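Local coordinates for Esterase/lipase-like protein (Caldicellulosiruptor lactoaceticus 6A, PDB 6A6O), which hydrolyses acetyl esters and beta-1,4-xylosides, a bifunctional enzyme built on an alpha/beta-hydrolase type of fold, at residues C162-I167 with K210-F215; F39-V44 with N91-P96; C166-Y171 with K274-I279. All blocks are in the same frame, centred on the assembly; numbering follows the deposited sequence.

Overall arrangement
From the N terminus, strand 42-46 enters near one edge of the mixed sheet, and contact 2 (Phe39-Val44 with Asn91-Pro96) closes the first loop when the chain returns along strand 86-91, its antiparallel neighbour. After crossing the middle of the sheet, the chain comes to Cys162-Ile167, from where the loops of contacts 1 and 3 both start. Contact 1 closes first, at Lys210-Phe215, joining strand 167-170 to strand 214-219; contact 3 closes much later, at the end of helix 268-278. These two share Cys166 and Ile167 and touch, whereas contact 2 lies about 22 Å from contact 1, centre to centre, across the chain's centre.

Contact 1 (C162-I167 with K210-F215); sequences CRPDCI and KTPPTF
Ile167 and Pro212 meet at the tight end of this contact, where two parallel strands begin to pair. CD1 of Ile167 reaches Pro212 CG at 3.6 Å, and the same proline carbon lies 3.2 Å from the carbonyl O of Pro164. Thr214 sits beside Ile167 on the same face of the sheet. Its OG1 turns back to donate to Pro212 O (3.0 Å), so the hydroxyl beside the buried isoleucine is satisfied within its own segment. The backbones are tied by Ile167 N to Pro213 O at 3.0 Å and Phe215 N to Ile167 O at 2.9 Å, the ladder of a parallel pair.

The other end is looser and nearer solvent. A chi1 of 174° and a chain extended from CG to NE let Arg163 reach across to grip Lys210 O side-on. Arg163 NE lies 3.0 Å and NH2 2.9 Å from Lys210 O, which stays in the guanidinium plane, while Pro212 CB covers one face of the group. The lysine's own amine leads away. Two donors on one carbonyl fix the guanidinium's rotation and probably polarise that peptide, so a charged clasp holds the loop just before the strands begin to pair.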
# COMPACT_ATOMS: atom_id res chain seq x y z
N CYS A 162 -10.98 0.10 7.63
CA CYS A 162 -9.77 0.38 6.88
C CYS A 162 -9.03 -0.89 6.48
O CYS A 162 -7.85 -0.82 6.09
CB CYS A 162 -8.85 1.32 7.65
SG CYS A 162 -8.12 0.63 9.15
N ARG A 163 -9.69 -2.04 6.51
CA ARG A 163 -9.04 -3.29 6.12
C ARG A 163 -9.04 -3.43 4.60
O ARG A 163 -10.11 -3.39 3.98
CB ARG A 163 -9.74 -4.48 6.76
CG ARG A 163 -9.21 -5.82 6.28
CD ARG A 163 -10.02 -6.98 6.86
NE ARG A 163 -9.45 -8.30 6.56
CZ ARG A 163 -9.74 -9.00 5.46
NH1 ARG A 163 -10.58 -8.52 4.55
NH2 ARG A 163 -9.20 -10.20 5.28
N PRO A 164 -7.88 -3.58 3.97
CA PRO A 164 -7.88 -3.85 2.53
C PRO A 164 -8.34 -5.27 2.25
O PRO A 164 -8.18 -6.18 3.06
CB PRO A 164 -6.42 -3.62 2.12
CG PRO A 164 -5.63 -3.96 3.35
CD PRO A 164 -6.53 -3.58 4.55
N ASP A 165 -8.94 -5.46 1.07
CA ASP A 165 -9.44 -6.77 0.70
C ASP A 165 -8.36 -7.66 0.08
O ASP A 165 -8.58 -8.87 -0.06
CB ASP A 165 -10.63 -6.60 -0.24
CG ASP A 165 -11.80 -5.93 0.45
OD1 ASP A 165 -12.26 -6.47 1.48
OD2 ASP A 165 -12.22 -4.83 0.00
N CYS A 166 -7.22 -7.10 -0.28
CA CYS A 166 -6.04 -7.85 -0.69
C CYS A 166 -4.84 -6.92 -0.58
O CYS A 166 -5.00 -5.69 -0.52
CB CYS A 166 -6.17 -8.42 -2.11
SG CYS A 166 -6.05 -7.20 -3.47
N ILE A 167 -3.64 -7.51 -0.58
CA ILE A 167 -2.39 -6.77 -0.42
C ILE A 167 -1.41 -7.25 -1.48
O ILE A 167 -1.22 -8.46 -1.65
CB ILE A 167 -1.77 -7.00 0.97
CG1 ILE A 167 -2.72 -6.59 2.09
CG2 ILE A 167 -0.47 -6.26 1.08
CD1 ILE A 167 -2.26 -7.15 3.44
N LYS A 210 -6.83 -12.78 10.14
CA LYS A 210 -7.66 -11.84 9.38
C LYS A 210 -6.89 -11.04 8.34
O LYS A 210 -7.51 -10.29 7.58
CB LYS A 210 -8.36 -10.86 10.33
CG LYS A 210 -9.17 -11.54 11.43
CD LYS A 210 -10.17 -12.52 10.86
CE LYS A 210 -11.12 -13.02 11.96
NZ LYS A 210 -12.07 -14.05 11.42
N THR A 211 -5.57 -11.13 8.31
CA THR A 211 -4.81 -10.48 7.24
C THR A 211 -5.33 -10.97 5.88
O THR A 211 -5.56 -12.18 5.71
CB THR A 211 -3.32 -10.79 7.39
OG1 THR A 211 -2.85 -10.31 8.65
CG2 THR A 211 -2.50 -10.13 6.27
N PRO A 212 -5.57 -10.07 4.92
CA PRO A 212 -6.14 -10.48 3.63
C PRO A 212 -5.14 -11.25 2.78
O PRO A 212 -3.93 -11.21 3.03
CB PRO A 212 -6.52 -9.15 2.96
CG PRO A 212 -5.68 -8.13 3.64
CD PRO A 212 -5.51 -8.61 5.06
N PRO A 213 -5.62 -11.93 1.75
CA PRO A 213 -4.72 -12.60 0.80
C PRO A 213 -3.67 -11.63 0.27
O PRO A 213 -3.97 -10.48 -0.04
CB PRO A 213 -5.65 -13.07 -0.32
CG PRO A 213 -7.01 -13.11 0.28
CD PRO A 213 -7.04 -12.08 1.37
N THR A 214 -2.44 -12.12 0.15
CA THR A 214 -1.27 -11.30 -0.15
C THR A 214 -0.48 -11.91 -1.30
O THR A 214 -0.36 -13.13 -1.40
CB THR A 214 -0.38 -11.14 1.11
OG1 THR A 214 -1.13 -10.50 2.15
CG2 THR A 214 0.88 -10.30 0.83
N PHE A 215 0.03 -11.04 -2.17
CA PHE A 215 0.94 -11.38 -3.26
C PHE A 215 2.23 -10.62 -3.01
O PHE A 215 2.18 -9.40 -2.78
CB PHE A 215 0.31 -10.97 -4.61
CG PHE A 215 1.19 -11.16 -5.83
CD1 PHE A 215 2.26 -10.31 -6.10
CD2 PHE A 215 0.87 -12.15 -6.77
CE1 PHE A 215 3.04 -10.48 -7.25
CE2 PHE A 215 1.64 -12.32 -7.93
CZ PHE A 215 2.72 -11.49 -8.17

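Contact 2 (F39-V44 with N91-P96); sequences FVPHLV and NYRVQP
His42 and Asn91 lie side by side and point the same way, from facing positions of an antiparallel hydrogen-bonded pair. Their planes are turned 55° apart, and Asn91 CB sits over one face of the imidazole, offset toward its rim, in a CH-pi contact 3.9 Å from the ring centroid. The ring is also held at its edge: with chi1 at 63°, CG stands between the backbone N and the carbonyl carbon, and His42 ND1 donates to Val40 O at 2.8 Å, nearly in the ring plane. Beneath the side chains, Asn91 N donates to His42 O at 2.9 Å, and the return bond from His42 N to Asn91 O is longer, 3.2 Å.

Phe39 presents its edge to the second segment. Its CZ points at Asn91 O at 3.2 Å, and CD2 meets Arg93 CG at 3.9 Å, also near the ring plane; ring and guanidinium planes are 34° apart. The arginine chain bends at chi3, which brings NE past the Pro41 ring, 3.9 Å from CG. Its charged end pairs with Asp105, and Asn91 OD1 takes a hydrogen bond from Arg68.

The contact thus ends the pairing of strands 42-46 and 86-91. Strand 21-22 flanks the former on its other side, and helix 101-115 lies against Pro41, Leu43 and Arg93.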
# COMPACT_ATOMS: atom_id res chain seq x y z
N PHE A 39 2.63 20.46 2.58
CA PHE A 39 2.11 19.25 1.97
C PHE A 39 0.83 18.79 2.65
O PHE A 39 0.75 18.69 3.88
CB PHE A 39 3.15 18.13 2.03
CG PHE A 39 2.65 16.84 1.47
CD1 PHE A 39 2.54 16.67 0.10
CD2 PHE A 39 2.25 15.81 2.30
CE1 PHE A 39 2.06 15.49 -0.44
CE2 PHE A 39 1.77 14.63 1.77
CZ PHE A 39 1.68 14.47 0.39
N VAL A 40 -0.19 18.50 1.85
CA VAL A 40 -1.46 17.97 2.31
C VAL A 40 -1.59 16.54 1.79
O VAL A 40 -1.61 16.34 0.57
CB VAL A 40 -2.64 18.82 1.83
CG1 VAL A 40 -3.96 18.19 2.23
CG2 VAL A 40 -2.52 20.23 2.40
N PRO A 41 -1.67 15.52 2.66
CA PRO A 41 -1.79 14.14 2.16
C PRO A 41 -3.09 13.97 1.39
O PRO A 41 -4.13 14.53 1.74
CB PRO A 41 -1.76 13.29 3.43
CG PRO A 41 -2.23 14.22 4.52
CD PRO A 41 -1.66 15.57 4.13
N HIS A 42 -3.02 13.19 0.31
CA HIS A 42 -4.14 13.12 -0.62
C HIS A 42 -4.00 11.87 -1.47
O HIS A 42 -2.94 11.24 -1.53
CB HIS A 42 -4.18 14.36 -1.51
CG HIS A 42 -2.98 14.52 -2.39
ND1 HIS A 42 -1.80 15.08 -1.95
CD2 HIS A 42 -2.78 14.20 -3.69
CE1 HIS A 42 -0.93 15.09 -2.94
NE2 HIS A 42 -1.50 14.57 -4.00
N LEU A 43 -5.10 11.55 -2.16
CA LEU A 43 -5.13 10.52 -3.20
C LEU A 43 -5.15 11.18 -4.58
O LEU A 43 -5.72 12.26 -4.75
CB LEU A 43 -6.37 9.65 -3.05
CG LEU A 43 -6.41 8.73 -1.84
CD1 LEU A 43 -7.85 8.44 -1.44
CD2 LEU A 43 -5.65 7.43 -2.16
N VAL A 44 -4.53 10.53 -5.55
CA VAL A 44 -4.68 10.92 -6.96
C VAL A 44 -5.46 9.82 -7.66
O VAL A 44 -4.97 8.69 -7.75
CB VAL A 44 -3.33 11.17 -7.66
CG1 VAL A 44 -3.59 11.55 -9.10
CG2 VAL A 44 -2.54 12.26 -6.95
N ASN A 91 -0.59 9.66 -1.88
CA ASN A 91 0.53 10.54 -1.57
C ASN A 91 0.48 10.80 -0.07
O ASN A 91 -0.11 11.77 0.40
CB ASN A 91 0.48 11.81 -2.41
CG ASN A 91 0.96 11.56 -3.82
OD1 ASN A 91 1.98 10.89 -4.03
ND2 ASN A 91 0.22 12.08 -4.80
N TYR A 92 1.09 9.89 0.68
CA TYR A 92 1.14 9.94 2.12
C TYR A 92 2.29 10.83 2.59
O TYR A 92 3.24 11.10 1.86
CB TYR A 92 1.31 8.53 2.68
CG TYR A 92 2.51 7.79 2.12
CD1 TYR A 92 3.76 7.87 2.74
CD2 TYR A 92 2.40 6.98 0.99
CE1 TYR A 92 4.87 7.17 2.25
CE2 TYR A 92 3.51 6.27 0.49
CZ TYR A 92 4.74 6.39 1.12
OH TYR A 92 5.85 5.72 0.64
N ARG A 93 2.21 11.24 3.86
CA ARG A 93 3.22 12.12 4.42
C ARG A 93 4.56 11.41 4.57
O ARG A 93 4.62 10.20 4.85
CB ARG A 93 2.76 12.65 5.77
CG ARG A 93 1.83 13.85 5.66
CD ARG A 93 1.26 14.24 7.01
NE ARG A 93 0.17 13.38 7.44
CZ ARG A 93 -0.46 13.51 8.59
NH1 ARG A 93 -0.09 14.47 9.44
NH2 ARG A 93 -1.45 12.68 8.91
N VAL A 94 5.64 12.18 4.41
CA VAL A 94 7.00 11.70 4.53
C VAL A 94 7.80 12.68 5.39
O VAL A 94 7.26 13.66 5.90
CB VAL A 94 7.67 11.50 3.15
CG1 VAL A 94 6.98 10.40 2.37
CG2 VAL A 94 7.66 12.82 2.35
N GLN A 95 9.09 12.39 5.55
CA GLN A 95 10.00 13.21 6.33
C GLN A 95 9.82 14.69 5.97
O GLN A 95 9.75 15.02 4.78
CB GLN A 95 11.44 12.77 6.05
CG GLN A 95 12.49 13.28 7.02
CD GLN A 95 13.86 12.70 6.73
OE1 GLN A 95 14.46 13.00 5.69
NE2 GLN A 95 14.36 11.87 7.63
N PRO A 96 9.77 15.60 6.96
CA PRO A 96 10.07 15.40 8.38
C PRO A 96 8.93 14.83 9.21
O PRO A 96 9.08 14.74 10.43
CB PRO A 96 10.42 16.81 8.86
CG PRO A 96 9.60 17.69 8.01
CD PRO A 96 9.51 17.02 6.66

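Contact 3 (C166-Y171 with K274-I279); sequences CIVLCY and KWFESI
Cys166 meets three side chains of the helix end at once, and it, Trp275 and Val168 bury the most surface here. Its CB lies 3.9 Å from Trp275 CH2 and equally far from Ile279 CD1. The chi1 of 73° carries SG on toward Phe276, where it comes 4.0 Å from CE1 and approaches that ring at its edge, a sulfur-aromatic contact with the centroid 5.3 Å away.

Rotated to chi1 174°, Trp275 sends its indole toward the strand, and its six-membered ring does the touching. CZ3 is 3.7 Å from Val168 CG2, the two side chains sliding past each other in opposite directions, while CH2 lies 3.7 Å from Ile167 O. On the helix side, CG2 of Ile279 covers one face of the indole. The same Val168 methyl also meets Phe276 CZ at 3.9 Å, the two side chains crossing at about a right angle. No hydrogen bond links the segments; the contact is apolar and buried.

The last part of the helix, 274-278, runs nearly antiparallel to strand 167-170 (159°), with the axes 11.4 Å apart at closest. It covers the sheet face bearing Val168, with Cys166 beside it, Phe215 of strand 214-219 against Trp275 and Leu130 of strand 127-132 against Val168.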
# COMPACT_ATOMS: atom_id res chain seq x y z
N CYS A 166 -7.22 -7.10 -0.28
CA CYS A 166 -6.04 -7.85 -0.69
C CYS A 166 -4.84 -6.92 -0.58
O CYS A 166 -5.00 -5.69 -0.52
CB CYS A 166 -6.17 -8.42 -2.11
SG CYS A 166 -6.05 -7.20 -3.47
N ILE A 167 -3.64 -7.51 -0.58
CA ILE A 167 -2.39 -6.77 -0.42
C ILE A 167 -1.41 -7.25 -1.48
O ILE A 167 -1.22 -8.46 -1.65
CB ILE A 167 -1.77 -7.00 0.97
CG1 ILE A 167 -2.72 -6.59 2.09
CG2 ILE A 167 -0.47 -6.26 1.08
CD1 ILE A 167 -2.26 -7.15 3.44
N VAL A 168 -0.75 -6.32 -2.16
CA VAL A 168 0.34 -6.65 -3.08
C VAL A 168 1.60 -5.94 -2.59
O VAL A 168 1.59 -4.72 -2.41
CB VAL A 168 0.02 -6.26 -4.53
CG1 VAL A 168 1.22 -6.62 -5.44
CG2 VAL A 168 -1.26 -6.95 -5.00
N LEU A 169 2.66 -6.70 -2.37
CA LEU A 169 3.89 -6.17 -1.79
C LEU A 169 5.02 -6.38 -2.78
O LEU A 169 5.30 -7.51 -3.17
CB LEU A 169 4.23 -6.86 -0.47
CG LEU A 169 3.12 -6.75 0.58
CD1 LEU A 169 3.52 -7.55 1.82
CD2 LEU A 169 2.83 -5.27 0.95
N CYS A 170 5.68 -5.29 -3.17
CA CYS A 170 6.70 -5.32 -4.21
C CYS A 170 8.01 -4.89 -3.59
O CYS A 170 8.12 -3.75 -3.12
CB CYS A 170 6.32 -4.40 -5.37
SG CYS A 170 4.63 -4.63 -5.97
N TYR A 171 9.01 -5.80 -3.59
CA TYR A 171 10.25 -5.65 -2.83
C TYR A 171 10.04 -4.85 -1.55
O TYR A 171 10.70 -3.82 -1.34
CB TYR A 171 11.35 -5.05 -3.73
CG TYR A 171 10.94 -3.94 -4.69
CD1 TYR A 171 10.92 -2.60 -4.27
CD2 TYR A 171 10.62 -4.22 -6.01
CE1 TYR A 171 10.57 -1.58 -5.15
CE2 TYR A 171 10.27 -3.21 -6.90
CZ TYR A 171 10.25 -1.90 -6.47
OH TYR A 171 9.90 -0.91 -7.37
N LYS A 274 -2.92 -12.64 -12.95
CA LYS A 274 -3.55 -13.95 -12.78
C LYS A 274 -3.92 -14.23 -11.33
O LYS A 274 -4.93 -14.88 -11.06
CB LYS A 274 -2.65 -15.05 -13.33
CG LYS A 274 -2.49 -15.01 -14.86
CD LYS A 274 -3.86 -14.89 -15.54
CE LYS A 274 -3.75 -14.90 -17.07
NZ LYS A 274 -5.07 -14.57 -17.71
N TRP A 275 -3.12 -13.73 -10.37
CA TRP A 275 -3.48 -13.90 -8.97
C TRP A 275 -4.74 -13.12 -8.62
O TRP A 275 -5.62 -13.63 -7.91
CB TRP A 275 -2.30 -13.48 -8.08
CG TRP A 275 -2.56 -13.48 -6.60
CD1 TRP A 275 -2.58 -14.55 -5.76
CD2 TRP A 275 -2.84 -12.33 -5.78
NE1 TRP A 275 -2.84 -14.16 -4.47
CE2 TRP A 275 -3.01 -12.80 -4.46
CE3 TRP A 275 -2.96 -10.96 -6.03
CZ2 TRP A 275 -3.28 -11.94 -3.38
CZ3 TRP A 275 -3.24 -10.10 -4.96
CH2 TRP A 275 -3.40 -10.60 -3.66
N PHE A 276 -4.83 -11.87 -9.08
CA PHE A 276 -6.07 -11.10 -8.95
C PHE A 276 -7.26 -11.89 -9.46
O PHE A 276 -8.32 -11.92 -8.84
CB PHE A 276 -5.97 -9.80 -9.76
CG PHE A 276 -5.18 -8.70 -9.09
CD1 PHE A 276 -5.25 -8.47 -7.72
CD2 PHE A 276 -4.40 -7.85 -9.86
CE1 PHE A 276 -4.54 -7.41 -7.13
CE2 PHE A 276 -3.70 -6.80 -9.29
CZ PHE A 276 -3.77 -6.58 -7.92
N GLU A 277 -7.10 -12.54 -10.62
CA GLU A 277 -8.17 -13.39 -11.13
C GLU A 277 -8.41 -14.57 -10.20
O GLU A 277 -9.56 -14.91 -9.91
CB GLU A 277 -7.82 -13.84 -12.54
CG GLU A 277 -8.82 -14.78 -13.19
CD GLU A 277 -8.27 -15.38 -14.47
OE1 GLU A 277 -8.31 -14.69 -15.51
OE2 GLU A 277 -7.76 -16.51 -14.41
N SER A 278 -7.34 -15.19 -9.70
CA SER A 278 -7.49 -16.38 -8.87
C SER A 278 -8.25 -16.09 -7.59
O SER A 278 -8.98 -16.96 -7.10
CB SER A 278 -6.11 -16.96 -8.52
OG SER A 278 -5.60 -16.32 -7.37
N ILE A 279 -8.10 -14.89 -7.02
CA ILE A 279 -8.78 -14.58 -5.76
C ILE A 279 -10.14 -13.94 -5.98
O ILE A 279 -10.80 -13.54 -5.01
CB ILE A 279 -7.93 -13.67 -4.84
CG1 ILE A 279 -7.74 -12.28 -5.46
CG2 ILE A 279 -6.57 -14.33 -4.52
CD1 ILE A 279 -7.01 -11.28 -4.55